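Local coordinates for rhusiopathiae surface protein B (Erysipelothrix rhusiopathiae, PDB 3V10) that probably binds collagen as a surface adhesin of the bacterial cell wall, the modelled piece being its collagen-binding region, at residues G179-L185 and V263-A269; K278-T282 and Y300-S304; G48-T54 and S95-F101. One frame throughout, in Å; residues are numbered along the deposited sequence.

Contact 1 (G179-L185 and V263-A269)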
loop_
_atom_site.group_PDB
_atom_site.type_symbol
_atom_site.label_atom_id
_atom_site.label_comp_id
_atom_site.label_asym_id
_atom_site.label_seq_id
_atom_site.Cartn_x
_atom_site.Cartn_y
_atom_site.Cartn_z
ATOM N N GLY A 179 7.206 0.532 5.411
ATOM C CA GLY A 179 7.363 -0.898 5.579
ATOM C C GLY A 179 6.258 -1.513 6.418
ATOM O O GLY A 179 6.161 -2.736 6.529
ATOM N N ASP A 180 5.426 -0.666 7.014
ATOM C CA ASP A 180 4.321 -1.131 7.847
ATOM C C ASP A 180 3.014 -1.125 7.062
ATOM O O ASP A 180 2.906 -0.477 6.017
ATOM C CB ASP A 180 4.178 -0.244 9.092
ATOM C CG ASP A 180 5.137 -0.631 10.211
ATOM O OD1 ASP A 180 6.140 -1.323 9.937
ATOM O OD2 ASP A 180 4.888 -0.225 11.370
ATOM N N MET A 181 2.035 -1.864 7.573
ATOM C CA MET A 181 0.715 -1.974 6.961
ATOM C C MET A 181 -0.339 -1.840 8.058
ATOM O O MET A 181 -0.108 -2.256 9.192
ATOM C CB MET A 181 0.572 -3.329 6.261
ATOM C CG MET A 181 1.417 -3.454 5.007
ATOM S SD MET A 181 1.741 -5.141 4.424
ATOM C CE MET A 181 3.175 -5.525 5.447
ATOM N N ASN A 182 -1.489 -1.260 7.723
ATOM C CA ASN A 182 -2.557 -1.076 8.698
ATOM C C ASN A 182 -3.711 -2.002 8.358
ATOM O O ASN A 182 -4.028 -2.194 7.186
ATOM C CB ASN A 182 -3.042 0.374 8.694
ATOM C CG ASN A 182 -1.913 1.360 8.908
ATOM O OD1 ASN A 182 -1.146 1.235 9.862
ATOM N ND2 ASN A 182 -1.804 2.346 8.023
ATOM N N TRP A 183 -4.331 -2.576 9.382
ATOM C CA TRP A 183 -5.437 -3.504 9.161
ATOM C C TRP A 183 -6.678 -3.198 9.984
ATOM O O TRP A 183 -6.597 -2.595 11.054
ATOM C CB TRP A 183 -4.977 -4.937 9.441
ATOM C CG TRP A 183 -3.709 -5.289 8.736
ATOM C CD1 TRP A 183 -2.442 -4.985 9.136
ATOM C CD2 TRP A 183 -3.581 -5.961 7.478
ATOM N NE1 TRP A 183 -1.532 -5.422 8.209
ATOM C CE2 TRP A 183 -2.203 -6.024 7.177
ATOM C CE3 TRP A 183 -4.495 -6.514 6.572
ATOM C CZ2 TRP A 183 -1.715 -6.621 6.010
ATOM C CZ3 TRP A 183 -4.010 -7.109 5.410
ATOM C CH2 TRP A 183 -2.635 -7.156 5.139
ATOM N N TRP A 184 -7.828 -3.637 9.472
ATOM C CA TRP A 184 -9.122 -3.418 10.116
ATOM C C TRP A 184 -9.988 -4.667 10.138
ATOM O O TRP A 184 -10.220 -5.268 9.094
ATOM C CB TRP A 184 -9.927 -2.354 9.355
ATOM C CG TRP A 184 -9.415 -0.961 9.448
ATOM C CD1 TRP A 184 -9.852 0.016 10.293
ATOM C CD2 TRP A 184 -8.372 -0.375 8.661
ATOM N NE1 TRP A 184 -9.150 1.173 10.082
ATOM C CE2 TRP A 184 -8.233 0.963 9.086
ATOM C CE3 TRP A 184 -7.541 -0.852 7.639
ATOM C CZ2 TRP A 184 -7.293 1.836 8.523
ATOM C CZ3 TRP A 184 -6.604 0.013 7.079
ATOM C CH2 TRP A 184 -6.490 1.344 7.526
ATOM N N LEU A 185 -10.461 -5.052 11.320
ATOM C CA LEU A 185 -11.380 -6.183 11.444
ATOM C C LEU A 185 -12.712 -5.520 11.822
ATOM O O LEU A 185 -12.865 -5.005 12.928
ATOM C CB LEU A 185 -10.947 -7.148 12.558
ATOM C CG LEU A 185 -9.528 -7.717 12.524
ATOM C CD1 LEU A 185 -9.387 -8.775 13.626
ATOM C CD2 LEU A 185 -9.232 -8.323 11.166
ATOM N N VAL A 263 -11.598 -3.685 15.222
ATOM C CA VAL A 263 -10.276 -4.000 15.742
ATOM C C VAL A 263 -9.232 -3.580 14.713
ATOM O O VAL A 263 -9.272 -4.025 13.564
ATOM C CB VAL A 263 -10.125 -5.521 16.014
ATOM C CG1 VAL A 263 -8.724 -5.829 16.517
ATOM C CG2 VAL A 263 -11.162 -5.976 17.036
ATOM N N THR A 264 -8.303 -2.719 15.120
ATOM C CA THR A 264 -7.255 -2.269 14.217
ATOM C C THR A 264 -5.887 -2.663 14.759
ATOM O O THR A 264 -5.703 -2.819 15.964
ATOM C CB THR A 264 -7.296 -0.734 14.014
ATOM O OG1 THR A 264 -7.133 -0.072 15.274
ATOM C CG2 THR A 264 -8.628 -0.321 13.398
ATOM N N TYR A 265 -4.937 -2.850 13.856
ATOM C CA TYR A 265 -3.580 -3.213 14.240
ATOM C C TYR A 265 -2.657 -3.029 13.051
ATOM O O TYR A 265 -3.113 -2.852 11.920
ATOM C CB TYR A 265 -3.505 -4.670 14.726
ATOM C CG TYR A 265 -3.853 -5.712 13.689
ATOM C CD1 TYR A 265 -5.182 -6.075 13.455
ATOM C CD2 TYR A 265 -2.858 -6.336 12.935
ATOM C CE1 TYR A 265 -5.510 -7.032 12.501
ATOM C CE2 TYR A 265 -3.179 -7.297 11.970
ATOM C CZ TYR A 265 -4.507 -7.638 11.761
ATOM O OH TYR A 265 -4.840 -8.579 10.816
ATOM N N ASP A 266 -1.359 -3.073 13.317
ATOM C CA ASP A 266 -0.366 -2.912 12.267
ATOM C C ASP A 266 0.507 -4.147 12.147
ATOM O O ASP A 266 0.667 -4.908 13.104
ATOM C CB ASP A 266 0.571 -1.730 12.564
ATOM C CG ASP A 266 -0.169 -0.436 12.832
ATOM O OD1 ASP A 266 -1.318 -0.291 12.375
ATOM O OD2 ASP A 266 0.421 0.452 13.487
ATOM N N THR A 267 1.064 -4.349 10.962
ATOM C CA THR A 267 2.007 -5.435 10.759
ATOM C C THR A 267 3.223 -4.775 10.125
ATOM O O THR A 267 3.132 -3.661 9.604
ATOM C CB THR A 267 1.479 -6.549 9.837
ATOM O OG1 THR A 267 1.307 -6.046 8.509
ATOM C CG2 THR A 267 0.171 -7.102 10.378
ATOM N N ARG A 268 4.356 -5.458 10.182
ATOM C CA ARG A 268 5.596 -4.928 9.643
ATOM C C ARG A 268 6.228 -5.962 8.737
ATOM O O ARG A 268 6.423 -7.106 9.136
ATOM C CB ARG A 268 6.531 -4.575 10.804
ATOM C CG ARG A 268 7.868 -3.972 10.418
ATOM C CD ARG A 268 8.464 -3.270 11.628
ATOM N NE ARG A 268 7.584 -2.189 12.059
ATOM C CZ ARG A 268 7.651 -1.569 13.230
ATOM N NH1 ARG A 268 8.571 -1.912 14.125
ATOM N NH2 ARG A 268 6.780 -0.607 13.510
ATOM N N ALA A 269 6.531 -5.557 7.508
ATOM C CA ALA A 269 7.148 -6.454 6.545
ATOM C C ALA A 269 8.595 -6.749 6.929
ATOM O O ALA A 269 9.318 -5.858 7.375
ATOM C CB ALA A 269 7.096 -5.827 5.149
HETATM O O HOH W 1 2.952 1.371 12.192
#

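Contact 2 (K278-T282 and Y300-S304)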
loop_
_atom_site.group_PDB
_atom_site.type_symbol
_atom_site.label_atom_id
_atom_site.label_comp_id
_atom_site.label_asym_id
_atom_site.label_seq_id
_atom_site.Cartn_x
_atom_site.Cartn_y
_atom_site.Cartn_z
ATOM N N LYS A 278 -0.284 -11.127 2.807
ATOM C CA LYS A 278 -1.640 -11.593 3.066
ATOM C C LYS A 278 -2.058 -11.705 4.522
ATOM O O LYS A 278 -1.236 -11.707 5.431
ATOM C CB LYS A 278 -1.845 -12.961 2.410
ATOM C CG LYS A 278 -1.430 -13.030 0.950
ATOM C CD LYS A 278 -1.666 -14.422 0.378
ATOM C CE LYS A 278 -1.170 -14.521 -1.058
ATOM N NZ LYS A 278 0.302 -14.361 -1.145
ATOM N N ASN A 279 -3.370 -11.815 4.711
ATOM C CA ASN A 279 -3.964 -11.981 6.022
ATOM C C ASN A 279 -5.278 -12.711 5.784
ATOM O O ASN A 279 -6.077 -12.303 4.941
ATOM C CB ASN A 279 -4.231 -10.628 6.680
ATOM C CG ASN A 279 -4.734 -10.767 8.101
ATOM O OD1 ASN A 279 -4.144 -11.477 8.913
ATOM N ND2 ASN A 279 -5.824 -10.085 8.409
ATOM N N SER A 280 -5.493 -13.798 6.509
ATOM C CA SER A 280 -6.724 -14.555 6.352
ATOM C C SER A 280 -7.363 -14.684 7.723
ATOM O O SER A 280 -6.668 -14.654 8.734
ATOM C CB SER A 280 -6.433 -15.938 5.759
ATOM O OG SER A 280 -5.633 -16.731 6.620
ATOM N N SER A 281 -8.683 -14.791 7.763
ATOM C CA SER A 281 -9.370 -14.927 9.041
ATOM C C SER A 281 -10.635 -15.758 8.895
ATOM O O SER A 281 -11.173 -15.899 7.793
ATOM C CB SER A 281 -9.715 -13.545 9.617
ATOM O OG SER A 281 -10.704 -12.874 8.843
ATOM N N THR A 282 -11.083 -16.333 10.007
ATOM C CA THR A 282 -12.300 -17.128 10.029
ATOM C C THR A 282 -13.154 -16.593 11.171
ATOM O O THR A 282 -12.634 -16.066 12.153
ATOM C CB THR A 282 -12.002 -18.635 10.245
ATOM O OG1 THR A 282 -11.368 -18.833 11.516
ATOM C CG2 THR A 282 -11.079 -19.148 9.144
ATOM N N TYR A 300 -14.440 -11.611 1.970
ATOM C CA TYR A 300 -14.714 -10.718 3.093
ATOM C C TYR A 300 -13.720 -10.924 4.237
ATOM O O TYR A 300 -13.259 -9.959 4.849
ATOM C CB TYR A 300 -16.105 -10.961 3.682
ATOM C CG TYR A 300 -17.263 -10.469 2.865
ATOM C CD1 TYR A 300 -17.220 -9.229 2.233
ATOM C CD2 TYR A 300 -18.432 -11.218 2.776
ATOM C CE1 TYR A 300 -18.320 -8.741 1.531
ATOM C CE2 TYR A 300 -19.540 -10.741 2.079
ATOM C CZ TYR A 300 -19.476 -9.503 1.461
ATOM O OH TYR A 300 -20.569 -9.025 0.773
ATOM N N THR A 301 -13.403 -12.183 4.526
ATOM C CA THR A 301 -12.510 -12.514 5.642
ATOM C C THR A 301 -11.010 -12.505 5.373
ATOM O O THR A 301 -10.215 -12.480 6.316
ATOM C CB THR A 301 -12.867 -13.890 6.225
ATOM O OG1 THR A 301 -12.465 -14.919 5.311
ATOM C CG2 THR A 301 -14.377 -13.988 6.447
ATOM N N ASP A 302 -10.623 -12.535 4.100
ATOM C CA ASP A 302 -9.205 -12.545 3.727
ATOM C C ASP A 302 -8.869 -11.369 2.825
ATOM O O ASP A 302 -9.700 -10.936 2.026
ATOM C CB ASP A 302 -8.839 -13.807 2.933
ATOM C CG ASP A 302 -9.190 -15.093 3.644
ATOM O OD1 ASP A 302 -9.546 -15.067 4.839
ATOM O OD2 ASP A 302 -9.096 -16.150 2.980
ATOM N N THR A 303 -7.643 -10.868 2.933
ATOM C CA THR A 303 -7.226 -9.779 2.067
ATOM C C THR A 303 -5.704 -9.713 2.001
ATOM O O THR A 303 -5.010 -10.544 2.587
ATOM C CB THR A 303 -7.810 -8.431 2.532
ATOM O OG1 THR A 303 -7.735 -7.490 1.457
ATOM C CG2 THR A 303 -7.041 -7.885 3.716
ATOM N N SER A 304 -5.181 -8.745 1.265
ATOM C CA SER A 304 -3.742 -8.623 1.146
ATOM C C SER A 304 -3.358 -7.248 0.646
ATOM O O SER A 304 -4.197 -6.493 0.150
ATOM C CB SER A 304 -3.206 -9.680 0.185
ATOM O OG SER A 304 -3.700 -9.465 -1.124
#

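Contact 3 (G48-T54 and S95-F101)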
loop_
_atom_site.group_PDB
_atom_site.type_symbol
_atom_site.label_atom_id
_atom_site.label_comp_id
_atom_site.label_asym_id
_atom_site.label_seq_id
_atom_site.Cartn_x
_atom_site.Cartn_y
_atom_site.Cartn_z
ATOM N N GLY A 48 26.526 13.291 -10.201
ATOM C CA GLY A 48 25.770 14.528 -10.205
ATOM C C GLY A 48 24.744 14.607 -11.323
ATOM O O GLY A 48 23.767 15.349 -11.211
ATOM N N ASP A 49 24.963 13.871 -12.413
ATOM C CA ASP A 49 23.994 13.881 -13.506
ATOM C C ASP A 49 22.722 13.305 -12.899
ATOM O O ASP A 49 22.785 12.534 -11.940
ATOM C CB ASP A 49 24.459 13.014 -14.685
ATOM C CG ASP A 49 25.651 13.606 -15.422
ATOM O OD1 ASP A 49 25.961 14.806 -15.224
ATOM O OD2 ASP A 49 26.272 12.868 -16.217
ATOM N N PHE A 50 21.575 13.663 -13.459
ATOM C CA PHE A 50 20.301 13.225 -12.902
ATOM C C PHE A 50 19.150 13.261 -13.896
ATOM O O PHE A 50 19.301 13.672 -15.041
ATOM C CB PHE A 50 19.927 14.170 -11.765
ATOM C CG PHE A 50 19.755 15.599 -12.218
ATOM C CD1 PHE A 50 20.864 16.409 -12.445
ATOM C CD2 PHE A 50 18.486 16.113 -12.484
ATOM C CE1 PHE A 50 20.715 17.709 -12.933
ATOM C CE2 PHE A 50 18.326 17.410 -12.973
ATOM C CZ PHE A 50 19.444 18.210 -13.198
ATOM N N PHE A 51 17.990 12.813 -13.423
ATOM C CA PHE A 51 16.751 12.882 -14.175
ATOM C C PHE A 51 15.632 12.898 -13.153
ATOM O O PHE A 51 15.784 12.390 -12.037
ATOM C CB PHE A 51 16.566 11.746 -15.205
ATOM C CG PHE A 51 16.600 10.355 -14.637
ATOM C CD1 PHE A 51 17.754 9.592 -14.721
ATOM C CD2 PHE A 51 15.449 9.771 -14.117
ATOM C CE1 PHE A 51 17.764 8.257 -14.300
ATOM C CE2 PHE A 51 15.446 8.446 -13.697
ATOM C CZ PHE A 51 16.602 7.686 -13.788
ATOM N N ASP A 52 14.527 13.514 -13.529
ATOM C CA ASP A 52 13.391 13.647 -12.641
ATOM C C ASP A 52 12.130 12.992 -13.146
ATOM O O ASP A 52 11.798 13.076 -14.330
ATOM C CB ASP A 52 13.125 15.130 -12.386
ATOM C CG ASP A 52 14.262 15.799 -11.653
ATOM O OD1 ASP A 52 14.515 15.419 -10.490
ATOM O OD2 ASP A 52 14.909 16.696 -12.235
ATOM N N LEU A 53 11.416 12.355 -12.226
ATOM C CA LEU A 53 10.159 11.699 -12.546
ATOM C C LEU A 53 9.049 12.538 -11.920
ATOM O O LEU A 53 9.201 13.045 -10.808
ATOM C CB LEU A 53 10.142 10.280 -11.965
ATOM C CG LEU A 53 11.315 9.390 -12.392
ATOM C CD1 LEU A 53 11.206 8.023 -11.725
ATOM C CD2 LEU A 53 11.319 9.245 -13.901
ATOM N N THR A 54 7.944 12.696 -12.638
ATOM C CA THR A 54 6.823 13.477 -12.136
ATOM C C THR A 54 5.528 12.690 -12.228
ATOM O O THR A 54 5.000 12.482 -13.315
ATOM C CB THR A 54 6.650 14.783 -12.928
ATOM O OG1 THR A 54 7.886 15.507 -12.930
ATOM C CG2 THR A 54 5.565 15.647 -12.300
ATOM N N SER A 95 5.126 14.057 -5.331
ATOM C CA SER A 95 4.828 13.635 -6.700
ATOM C C SER A 95 6.095 13.716 -7.549
ATOM O O SER A 95 6.099 13.321 -8.714
ATOM C CB SER A 95 3.746 14.529 -7.317
ATOM O OG SER A 95 2.522 14.449 -6.593
ATOM N N HIS A 96 7.173 14.226 -6.959
ATOM C CA HIS A 96 8.440 14.361 -7.670
ATOM C C HIS A 96 9.480 13.382 -7.136
ATOM O O HIS A 96 9.708 13.324 -5.936
ATOM C CB HIS A 96 8.989 15.784 -7.511
ATOM C CG HIS A 96 8.111 16.844 -8.097
ATOM N ND1 HIS A 96 8.022 17.071 -9.455
ATOM C CD2 HIS A 96 7.295 17.750 -7.510
ATOM C CE1 HIS A 96 7.190 18.074 -9.675
ATOM N NE2 HIS A 96 6.735 18.503 -8.512
ATOM N N ILE A 97 10.108 12.631 -8.033
ATOM C CA ILE A 97 11.139 11.667 -7.652
ATOM C C ILE A 97 12.420 12.053 -8.381
ATOM O O ILE A 97 12.425 12.194 -9.607
ATOM C CB ILE A 97 10.751 10.229 -8.059
ATOM C CG1 ILE A 97 9.298 9.942 -7.674
ATOM C CG2 ILE A 97 11.688 9.238 -7.387
ATOM C CD1 ILE A 97 9.029 10.024 -6.198
ATOM N N HIS A 98 13.500 12.212 -7.624
ATOM C CA HIS A 98 14.787 12.628 -8.167
ATOM C C HIS A 98 15.802 11.495 -8.167
ATOM O O HIS A 98 15.955 10.791 -7.171
ATOM C CB HIS A 98 15.323 13.802 -7.324
ATOM C CG HIS A 98 16.602 14.405 -7.830
ATOM N ND1 HIS A 98 16.653 15.244 -8.923
ATOM C CD2 HIS A 98 17.870 14.335 -7.353
ATOM C CE1 HIS A 98 17.893 15.668 -9.096
ATOM N NE2 HIS A 98 18.651 15.132 -8.157
ATOM N N PHE A 99 16.478 11.300 -9.291
ATOM C CA PHE A 99 17.516 10.281 -9.360
ATOM C C PHE A 99 18.827 10.984 -9.667
ATOM O O PHE A 99 18.890 11.796 -10.587
ATOM C CB PHE A 99 17.227 9.246 -10.452
ATOM C CG PHE A 99 18.347 8.255 -10.649
ATOM C CD1 PHE A 99 19.460 8.581 -11.422
ATOM C CD2 PHE A 99 18.311 7.014 -10.026
ATOM C CE1 PHE A 99 20.518 7.691 -11.571
ATOM C CE2 PHE A 99 19.370 6.107 -10.168
ATOM C CZ PHE A 99 20.475 6.449 -10.943
ATOM N N GLU A 100 19.864 10.680 -8.891
ATOM C CA GLU A 100 21.179 11.280 -9.096
ATOM C C GLU A 100 22.270 10.214 -9.082
ATOM O O GLU A 100 22.258 9.310 -8.247
ATOM C CB GLU A 100 21.466 12.329 -8.011
ATOM C CG GLU A 100 22.868 12.926 -8.075
ATOM C CD GLU A 100 23.136 13.925 -6.959
ATOM O OE1 GLU A 100 22.857 13.592 -5.788
ATOM O OE2 GLU A 100 23.632 15.035 -7.248
ATOM N N PHE A 101 23.202 10.317 -10.024
ATOM C CA PHE A 101 24.314 9.383 -10.112
ATOM C C PHE A 101 25.355 9.747 -9.057
ATOM O O PHE A 101 25.670 10.919 -8.869
ATOM C CB PHE A 101 24.942 9.452 -11.508
ATOM C CG PHE A 101 24.114 8.802 -12.584
ATOM C CD1 PHE A 101 24.127 7.422 -12.747
ATOM C CD2 PHE A 101 23.319 9.570 -13.430
ATOM C CE1 PHE A 101 23.365 6.811 -13.738
ATOM C CE2 PHE A 101 22.549 8.967 -14.428
ATOM C CZ PHE A 101 22.574 7.584 -14.581
HETATM O O HOH W 2 23.014 17.266 -9.543
HETATM O O HOH W 3 10.076 15.580 -10.641
#

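Contact 1 (G179-L185 and V263-A269)
Thr267 OG1 is gripped from the strands on the two flanks of its own: the indole NE1 of Trp183 donates to it across the contact at 2.9 Å, and His208 ND1 of strand 208-221 is its other hydrogen-bonding partner. The hydroxyl lies 17° out of the indole plane, so the ring meets it at its edge with a slight tilt. Trp183 then reaches Tyr265 with its CB, which sits over one face of the phenol ring, a CH-pi contact of 3.8 Å to the centroid. The phenol and the five-membered ring of the indole are tilted by only 16° but displaced, with little overlap. Tyr265 CG stands between its own N and carbonyl carbon (chi1 63°), which turns one ring face to Trp183 CB while its OH bonds to Asp202. On the sheet face that carries Asp180 and Arg268, the guanidinium takes the carboxylate side-on, NE to OD1 at 2.7 Å and NH2 to OD2 at 2.9 Å. Both bonds use syn lone pairs, and the two planes are nearly coplanar. A water lies within hydrogen-bonding distance of Asp180 OD2 and Asp266 OD2, bridging the two carboxylates. These are adjacent inner strands of the five-stranded antiparallel sheet of the collagen-binding domain, 260-269 being the middle one. The buried indole N-H thus has an acceptor within the packed face, while on the other face the arginine probably offsets the charge of Asp180, which has a second carboxylate nearby.

Contact 2 (K278-T282 and Y300-S304)
Ser281 OG donates to Thr301 O at the end of the short helix 298-301, at 2.6 Å, arriving in the carbonyl plane on a lone pair. The hydroxyl can do this because chi1 of 68° sets OG between the backbone N and the carbonyl carbon, and Tyr167 OH is its second hydrogen-bonding partner. The backbone N of the same residue, Ser281, donates to the carboxylate of the next residue after the helix, Asp302, reaching OD1 at 3.1 Å. This oxygen is met on its anti side, 32° out of the carboxylate plane. Asp302 CG is anti to its carbonyl carbon (chi1 -55°), which carries the group over the neighbouring strand, where OD1 also lies 3.4 Å from Ser280 CB. Thr301 OG1 lies near two oxygens, Ser281 O and Asp302 OD1, each 3.0 Å away. Beyond Asp302, the first residue to leave helical geometry, the chain joins strand 276-286 in antiparallel pairing. Asn279 and Thr303 form a hydrogen-bonded pair, N to O in both directions, and Lys278 faces Ser304 in the following non-hydrogen-bonded pair. There the aliphatic part of the lysine does the touching, CG lying 3.9 Å from Ser304 CB, before the rest of the chain leads away. The contact therefore joins helix 298-301 and strand 303-306 to the sheet of the collagen-binding region. The aspartate carboxylate accepts from Ser281 N and the serine hydroxyl donates to Thr301 O, so side chains take part where the regular ladder meets the helix.

Contact 3 (G48-T54 and S95-F101)
His98 ND1 donates to Asp52 OD1 at 2.7 Å, nearly straight at 163°. The oxygen lies in the imidazole plane and is approached on its syn side, somewhat out of the carboxylate plane, with the carboxylate turned 30° from the ring. Different first torsions bring the groups together: His98 CG is anti to its backbone N (chi1 -176°), whereas Asp52 CG lies beside its own. The same imidazole presents CE1 to the ring of Phe50, 3.5 Å from CD2, in an oblique aromatic pair. On the other sheet face Phe99 lays its CB over one face of the Phe51 ring, 3.8 Å from the centroid. Their rings are near parallel but displaced, so that the closest carbons, Phe51 CE1 and Phe99 CD1, are 3.4 Å apart. Farther along this face Leu53 and Ile97 meet through their CB atoms.

Strands 50-54 and 96-101 are antiparallel neighbours in an immunoglobulin-like domain, consistent with the DEv-IgG fold of this adhesin, whose sheet also takes in strand 311-315. Phe51 and Phe99 point into its hydrophobic interior, where Phe34 meets both rings edge-to-face and Phe10 adds another edge-to-face contact with Phe51. Phe101 presents a ring face to Phe99 CE1 and stacks with Phe45.

At one end of the pairing Gly48 N donates to Phe101 O at 2.9 Å, while a water links Gly48 O to the carboxylate of Glu100 through OE2. The Asp49 carboxylate is bonded outside the pair, OD2 to Lys46 N and OD1 to Lys2 N. At the far end a second water donates to Leu53 O and hydrogen-bonds to His96 ND1, 2.8 Å away, in the plane of the imidazole. The N-terminal segment flanks strand 50-54, with Thr5 OG1 bonded to Asp52 N.

Contacts 1 and 2 belong to one domain, their centres about 12 Å apart, and they meet directly. Trp183 CZ3 of contact 1 lies 3.7 Å from Asn279 CB and 3.6 Å from Thr303 CG2 of contact 2, so the indole packs between the two sheets of the collagen-binding domain. Strand 276-286 of contact 2 follows strand 260-269 of contact 1 after a short connection. Contact 3 stands apart in the immunoglobulin-like domain, its centre about 31 Å from that of contact 1 and 38 Å from that of contact 2; the nearest atoms are about 15 Å and about 22 Å away, respectively. In the Collagen Hug model, collagen would be held between two such domains.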